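Local coordinates for protease 2A (Rhinovirus C, PDB 5X45), which probably cleaves the viral polyprotein as a cysteine protease with a chymotrypsin-like fold, at residues A[94-108]-A[121-135]. Residues are numbered along the deposited sequence; the frame is centred on the assembly and turned at random.
Sequences NLLIGEGHCEPGDCG and ITAGGDNHVAFTDLR
Asp133, whose CB and carboxylate pack against Leu96 CD1, has its OD1 gripped by two donors of Arg135: the backbone N, which closes an Asx turn, and NE at 2.8 Å, on the syn lone pair. Arg135 NH2 completes a side-on salt bridge with OD2, and the O of Cys55, a zinc ligand, takes NH1; these bonds fix the guanidinium's rotation, with NH2 beside Leu96 CD1 and CD2. Behind this end, strands 95-98 and 129-133 pair antiparallel: Leu96 N meets Phe131 O and Phe131 N meets Leu96 O, each at 2.8 Å, and Gly98 and Val129 repeat the exchange. Side chains alternate between the faces. On one, Ala130, whose single methyl is small, takes Ile97 CD1 at 3.5 Å and Leu95 CD2 as well. Gly98 lies on the other, with Val129 and Phe131. Beyond the ladder, Cys102 SG stands anti to its own backbone N (chi1 -175°), which lays it against Gly124 CA at 3.6 Å, where a residue without a side chain fits. Gly105 suits the third position of the type II turn from Glu103 to Asp106, closed by Asp106 N to Glu103 O and by Glu103 N to Asp106 OD2 at 2.9 Å. Ile121 CB lies 3.5 Å from Asp106 O, its CD1 touches Asp106 CB, and its O receives Gly108 N at 2.8 Å. Pro104-Gly109 matches the PGDCGG motif of enterovirus 2A proteases, in which the cysteine, here Cys107, is probably the nucleophile. In the six-stranded barrel, strand 129-133 lies between 95-98 and 116-124, strand 67-76 flanks 95-98 on its other edge, and Tyr60 of strand 57-62 meets Phe131 edge-to-face.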
loop_
_atom_site.group_PDB
_atom_site.type_symbol
_atom_site.label_atom_id
_atom_site.label_comp_id
_atom_site.label_asym_id
_atom_site.label_seq_id
_atom_site.Cartn_x
_atom_site.Cartn_y
_atom_site.Cartn_z
ATOM N N ASN A 94 -4.754 10.257 0.863
ATOM C CA ASN A 94 -4.896 9.452 -0.352
ATOM C C ASN A 94 -5.124 7.968 -0.090
ATOM O O ASN A 94 -4.276 7.125 -0.389
ATOM C CB ASN A 94 -3.676 9.643 -1.264
ATOM C CG ASN A 94 -3.519 11.088 -1.730
ATOM O OD1 ASN A 94 -2.542 11.760 -1.403
ATOM N ND2 ASN A 94 -4.488 11.566 -2.500
ATOM N N LEU A 95 -6.285 7.653 0.471
ATOM C CA LEU A 95 -6.602 6.270 0.764
ATOM C C LEU A 95 -7.678 5.708 -0.144
ATOM O O LEU A 95 -8.597 6.413 -0.571
ATOM C CB LEU A 95 -7.022 6.116 2.224
ATOM C CG LEU A 95 -5.787 6.298 3.101
ATOM C CD1 LEU A 95 -5.847 7.632 3.821
ATOM C CD2 LEU A 95 -5.576 5.127 4.056
ATOM N N LEU A 96 -7.542 4.418 -0.422
ATOM C CA LEU A 96 -8.613 3.630 -0.997
ATOM C C LEU A 96 -9.204 2.755 0.099
ATOM O O LEU A 96 -8.469 2.092 0.825
ATOM C CB LEU A 96 -8.092 2.788 -2.154
ATOM C CG LEU A 96 -7.492 3.613 -3.291
ATOM C CD1 LEU A 96 -6.464 2.786 -4.045
ATOM C CD2 LEU A 96 -8.594 4.104 -4.219
ATOM N N ILE A 97 -10.517 2.811 0.280
ATOM C CA ILE A 97 -11.136 2.007 1.330
ATOM C C ILE A 97 -12.156 1.033 0.767
ATOM O O ILE A 97 -13.072 1.435 0.047
ATOM C CB ILE A 97 -11.846 2.866 2.390
ATOM C CG1 ILE A 97 -10.980 4.055 2.825
ATOM C CG2 ILE A 97 -12.267 1.991 3.567
ATOM C CD1 ILE A 97 -9.932 3.718 3.837
ATOM N N GLY A 98 -12.006 -0.242 1.114
ATOM C CA GLY A 98 -12.930 -1.254 0.650
ATOM C C GLY A 98 -13.314 -2.201 1.766
ATOM O O GLY A 98 -12.647 -2.265 2.794
ATOM N N GLU A 99 -14.389 -2.955 1.554
ATOM C CA GLU A 99 -14.762 -3.990 2.496
ATOM C C GLU A 99 -13.869 -5.185 2.242
ATOM O O GLU A 99 -13.655 -5.590 1.104
ATOM C CB GLU A 99 -16.242 -4.392 2.385
ATOM C CG GLU A 99 -17.173 -3.371 1.725
ATOM C CD GLU A 99 -18.590 -3.912 1.547
ATOM O OE1 GLU A 99 -19.080 -4.008 0.399
ATOM O OE2 GLU A 99 -19.207 -4.272 2.576
ATOM N N GLY A 100 -13.345 -5.749 3.318
ATOM C CA GLY A 100 -12.421 -6.852 3.204
ATOM C C GLY A 100 -11.750 -7.129 4.525
ATOM O O GLY A 100 -11.745 -6.287 5.414
ATOM N N HIS A 101 -11.220 -8.336 4.662
ATOM C CA HIS A 101 -10.547 -8.725 5.884
ATOM C C HIS A 101 -9.164 -8.083 6.023
ATOM O O HIS A 101 -8.387 -8.020 5.062
ATOM C CB HIS A 101 -10.402 -10.234 5.954
ATOM C CG HIS A 101 -9.610 -10.690 7.131
ATOM N ND1 HIS A 101 -10.140 -10.752 8.404
ATOM C CD2 HIS A 101 -8.316 -11.068 7.242
ATOM C CE1 HIS A 101 -9.210 -11.177 9.240
ATOM N NE2 HIS A 101 -8.096 -11.375 8.562
ATOM N N CYS A 102 -8.867 -7.599 7.226
ATOM C CA CYS A 102 -7.554 -7.038 7.505
ATOM C C CYS A 102 -7.187 -7.203 8.977
ATOM O O CYS A 102 -7.982 -6.912 9.865
ATOM C CB CYS A 102 -7.511 -5.565 7.105
ATOM S SG CYS A 102 -5.896 -4.782 7.271
ATOM N N GLU A 103 -5.974 -7.677 9.224
ATOM C CA GLU A 103 -5.465 -7.854 10.580
ATOM C C GLU A 103 -4.122 -7.157 10.709
ATOM O O GLU A 103 -3.483 -6.860 9.700
ATOM C CB GLU A 103 -5.294 -9.333 10.912
ATOM C CG GLU A 103 -6.558 -10.111 11.102
ATOM C CD GLU A 103 -6.255 -11.575 11.342
ATOM O OE1 GLU A 103 -5.099 -11.879 11.715
ATOM O OE2 GLU A 103 -7.161 -12.420 11.167
ATOM N N PRO A 104 -3.674 -6.912 11.952
ATOM C CA PRO A 104 -2.289 -6.465 12.127
ATOM C C PRO A 104 -1.314 -7.424 11.447
ATOM O O PRO A 104 -1.422 -8.634 11.624
ATOM C CB PRO A 104 -2.111 -6.471 13.649
ATOM C CG PRO A 104 -3.485 -6.197 14.174
ATOM C CD PRO A 104 -4.434 -6.871 13.217
ATOM N N GLY A 105 -0.389 -6.886 10.660
ATOM C CA GLY A 105 0.567 -7.722 9.957
ATOM C C GLY A 105 0.299 -7.828 8.466
ATOM O O GLY A 105 1.108 -8.388 7.727
ATOM N N ASP A 106 -0.840 -7.308 8.024
ATOM C CA ASP A 106 -1.215 -7.391 6.614
ATOM C C ASP A 106 -0.681 -6.198 5.809
ATOM O O ASP A 106 -0.807 -6.168 4.583
ATOM C CB ASP A 106 -2.743 -7.492 6.465
ATOM C CG ASP A 106 -3.308 -8.822 6.975
ATOM O OD1 ASP A 106 -2.519 -9.751 7.264
ATOM O OD2 ASP A 106 -4.551 -8.937 7.094
ATOM N N CYS A 107 -0.099 -5.215 6.495
ATOM C CA CYS A 107 0.408 -4.010 5.827
ATOM C C CYS A 107 1.466 -4.336 4.770
ATOM O O CYS A 107 2.357 -5.158 4.994
ATOM C CB CYS A 107 0.969 -3.019 6.856
ATOM S SG CYS A 107 -0.254 -2.467 8.087
ATOM N N GLY A 108 1.338 -3.707 3.604
ATOM C CA GLY A 108 2.265 -3.941 2.514
ATOM C C GLY A 108 1.686 -4.832 1.420
ATOM O O GLY A 108 2.206 -4.864 0.301
ATOM N N ILE A 121 -1.763 -2.243 1.395
ATOM C CA ILE A 121 -2.471 -2.171 2.667
ATOM C C ILE A 121 -1.656 -1.349 3.655
ATOM O O ILE A 121 -0.455 -1.570 3.810
ATOM C CB ILE A 121 -2.726 -3.549 3.267
ATOM C CG1 ILE A 121 -3.637 -4.366 2.350
ATOM C CG2 ILE A 121 -3.300 -3.397 4.678
ATOM C CD1 ILE A 121 -3.964 -5.730 2.889
ATOM N N THR A 122 -2.306 -0.393 4.310
ATOM C CA THR A 122 -1.623 0.479 5.255
ATOM C C THR A 122 -2.300 0.460 6.622
ATOM O O THR A 122 -1.693 0.798 7.640
ATOM C CB THR A 122 -1.578 1.910 4.723
ATOM O OG1 THR A 122 -0.711 2.703 5.537
ATOM C CG2 THR A 122 -2.974 2.516 4.693
ATOM N N ALA A 123 -3.564 0.054 6.623
ATOM C CA ALA A 123 -4.379 -0.031 7.824
ATOM C C ALA A 123 -5.681 -0.739 7.476
ATOM O O ALA A 123 -6.025 -0.868 6.305
ATOM C CB ALA A 123 -4.656 1.347 8.387
ATOM N N GLY A 124 -6.387 -1.219 8.489
ATOM C CA GLY A 124 -7.695 -1.820 8.295
ATOM C C GLY A 124 -8.272 -2.319 9.607
ATOM O O GLY A 124 -7.555 -2.446 10.594
ATOM N N GLY A 125 -9.555 -2.659 9.614
ATOM C CA GLY A 125 -10.173 -3.144 10.833
ATOM C C GLY A 125 -11.287 -4.149 10.610
ATOM O O GLY A 125 -11.078 -5.180 9.967
ATOM N N ASP A 126 -12.471 -3.845 11.135
ATOM C CA ASP A 126 -13.650 -4.708 11.004
ATOM C C ASP A 126 -14.311 -4.641 9.625
ATOM O O ASP A 126 -15.128 -3.769 9.327
ATOM C CB ASP A 126 -14.654 -4.395 12.110
ATOM C CG ASP A 126 -14.926 -2.913 12.248
ATOM O OD1 ASP A 126 -14.626 -2.128 11.311
ATOM O OD2 ASP A 126 -15.455 -2.541 13.316
ATOM N N ASN A 127 -13.887 -5.588 8.793
ATOM C CA ASN A 127 -14.321 -5.773 7.414
ATOM C C ASN A 127 -14.093 -4.498 6.587
ATOM O O ASN A 127 -14.842 -4.141 5.678
ATOM C CB ASN A 127 -15.786 -6.228 7.410
ATOM C CG ASN A 127 -16.284 -6.653 6.038
ATOM O OD1 ASN A 127 -15.706 -6.326 5.011
ATOM N ND2 ASN A 127 -17.331 -7.450 6.027
ATOM N N HIS A 128 -13.088 -3.752 6.995
ATOM C CA HIS A 128 -12.584 -2.683 6.177
ATOM C C HIS A 128 -11.077 -2.793 6.044
ATOM O O HIS A 128 -10.371 -3.130 7.001
ATOM C CB HIS A 128 -12.995 -1.353 6.756
ATOM C CG HIS A 128 -14.378 -0.986 6.370
ATOM N ND1 HIS A 128 -15.465 -1.257 7.173
ATOM C CD2 HIS A 128 -14.870 -0.505 5.211
ATOM C CE1 HIS A 128 -16.564 -0.877 6.549
ATOM N NE2 HIS A 128 -16.232 -0.422 5.353
ATOM N N VAL A 129 -10.594 -2.525 4.843
ATOM C CA VAL A 129 -9.176 -2.527 4.564
ATOM C C VAL A 129 -8.869 -1.206 3.867
ATOM O O VAL A 129 -9.619 -0.768 2.989
ATOM C CB VAL A 129 -8.768 -3.749 3.719
ATOM C CG1 VAL A 129 -9.666 -3.864 2.499
ATOM C CG2 VAL A 129 -7.279 -3.676 3.331
ATOM N N ALA A 130 -7.786 -0.563 4.289
ATOM C CA ALA A 130 -7.369 0.727 3.749
ATOM C C ALA A 130 -6.055 0.588 3.002
ATOM O O ALA A 130 -5.083 0.033 3.519
ATOM C CB ALA A 130 -7.226 1.751 4.865
ATOM N N PHE A 131 -6.024 1.106 1.786
ATOM C CA PHE A 131 -4.816 1.056 0.988
ATOM C C PHE A 131 -4.297 2.473 0.777
ATOM O O PHE A 131 -5.095 3.397 0.593
ATOM C CB PHE A 131 -5.081 0.394 -0.375
ATOM C CG PHE A 131 -5.820 -0.921 -0.299
ATOM C CD1 PHE A 131 -7.212 -0.955 -0.274
ATOM C CD2 PHE A 131 -5.121 -2.127 -0.287
ATOM C CE1 PHE A 131 -7.894 -2.168 -0.223
ATOM C CE2 PHE A 131 -5.795 -3.342 -0.238
ATOM C CZ PHE A 131 -7.189 -3.363 -0.205
ATOM N N THR A 132 -2.980 2.656 0.806
ATOM C CA THR A 132 -2.432 3.886 0.253
ATOM C C THR A 132 -2.418 3.749 -1.261
ATOM O O THR A 132 -1.954 2.754 -1.806
ATOM C CB THR A 132 -1.011 4.229 0.745
ATOM O OG1 THR A 132 -0.066 3.304 0.202
ATOM C CG2 THR A 132 -0.948 4.178 2.216
ATOM N N ASP A 133 -2.964 4.755 -1.921
ATOM C CA ASP A 133 -2.942 4.839 -3.359
ATOM C C ASP A 133 -1.532 5.267 -3.763
ATOM O O ASP A 133 -1.061 6.330 -3.356
ATOM C CB ASP A 133 -4.006 5.838 -3.840
ATOM C CG ASP A 133 -4.197 5.832 -5.356
ATOM O OD1 ASP A 133 -3.309 5.343 -6.098
ATOM O OD2 ASP A 133 -5.261 6.319 -5.803
ATOM N N LEU A 134 -0.859 4.436 -4.555
ATOM C CA LEU A 134 0.530 4.682 -4.927
ATOM C C LEU A 134 0.639 5.636 -6.110
ATOM O O LEU A 134 1.698 6.217 -6.348
ATOM C CB LEU A 134 1.236 3.372 -5.271
ATOM C CG LEU A 134 1.326 2.390 -4.113
ATOM C CD1 LEU A 134 1.928 1.094 -4.612
ATOM C CD2 LEU A 134 2.110 2.963 -2.947
ATOM N N ARG A 135 -0.450 5.780 -6.859
ATOM C CA ARG A 135 -0.443 6.595 -8.074
ATOM C C ARG A 135 -0.036 8.065 -7.856
ATOM O O ARG A 135 0.758 8.597 -8.641
ATOM C CB ARG A 135 -1.805 6.504 -8.772
ATOM C CG ARG A 135 -2.058 5.123 -9.368
ATOM C CD ARG A 135 -3.492 4.952 -9.829
ATOM N NE ARG A 135 -4.407 4.951 -8.693
ATOM C CZ ARG A 135 -5.671 4.548 -8.745
ATOM N NH1 ARG A 135 -6.173 4.081 -9.883
ATOM N NH2 ARG A 135 -6.425 4.588 -7.652
#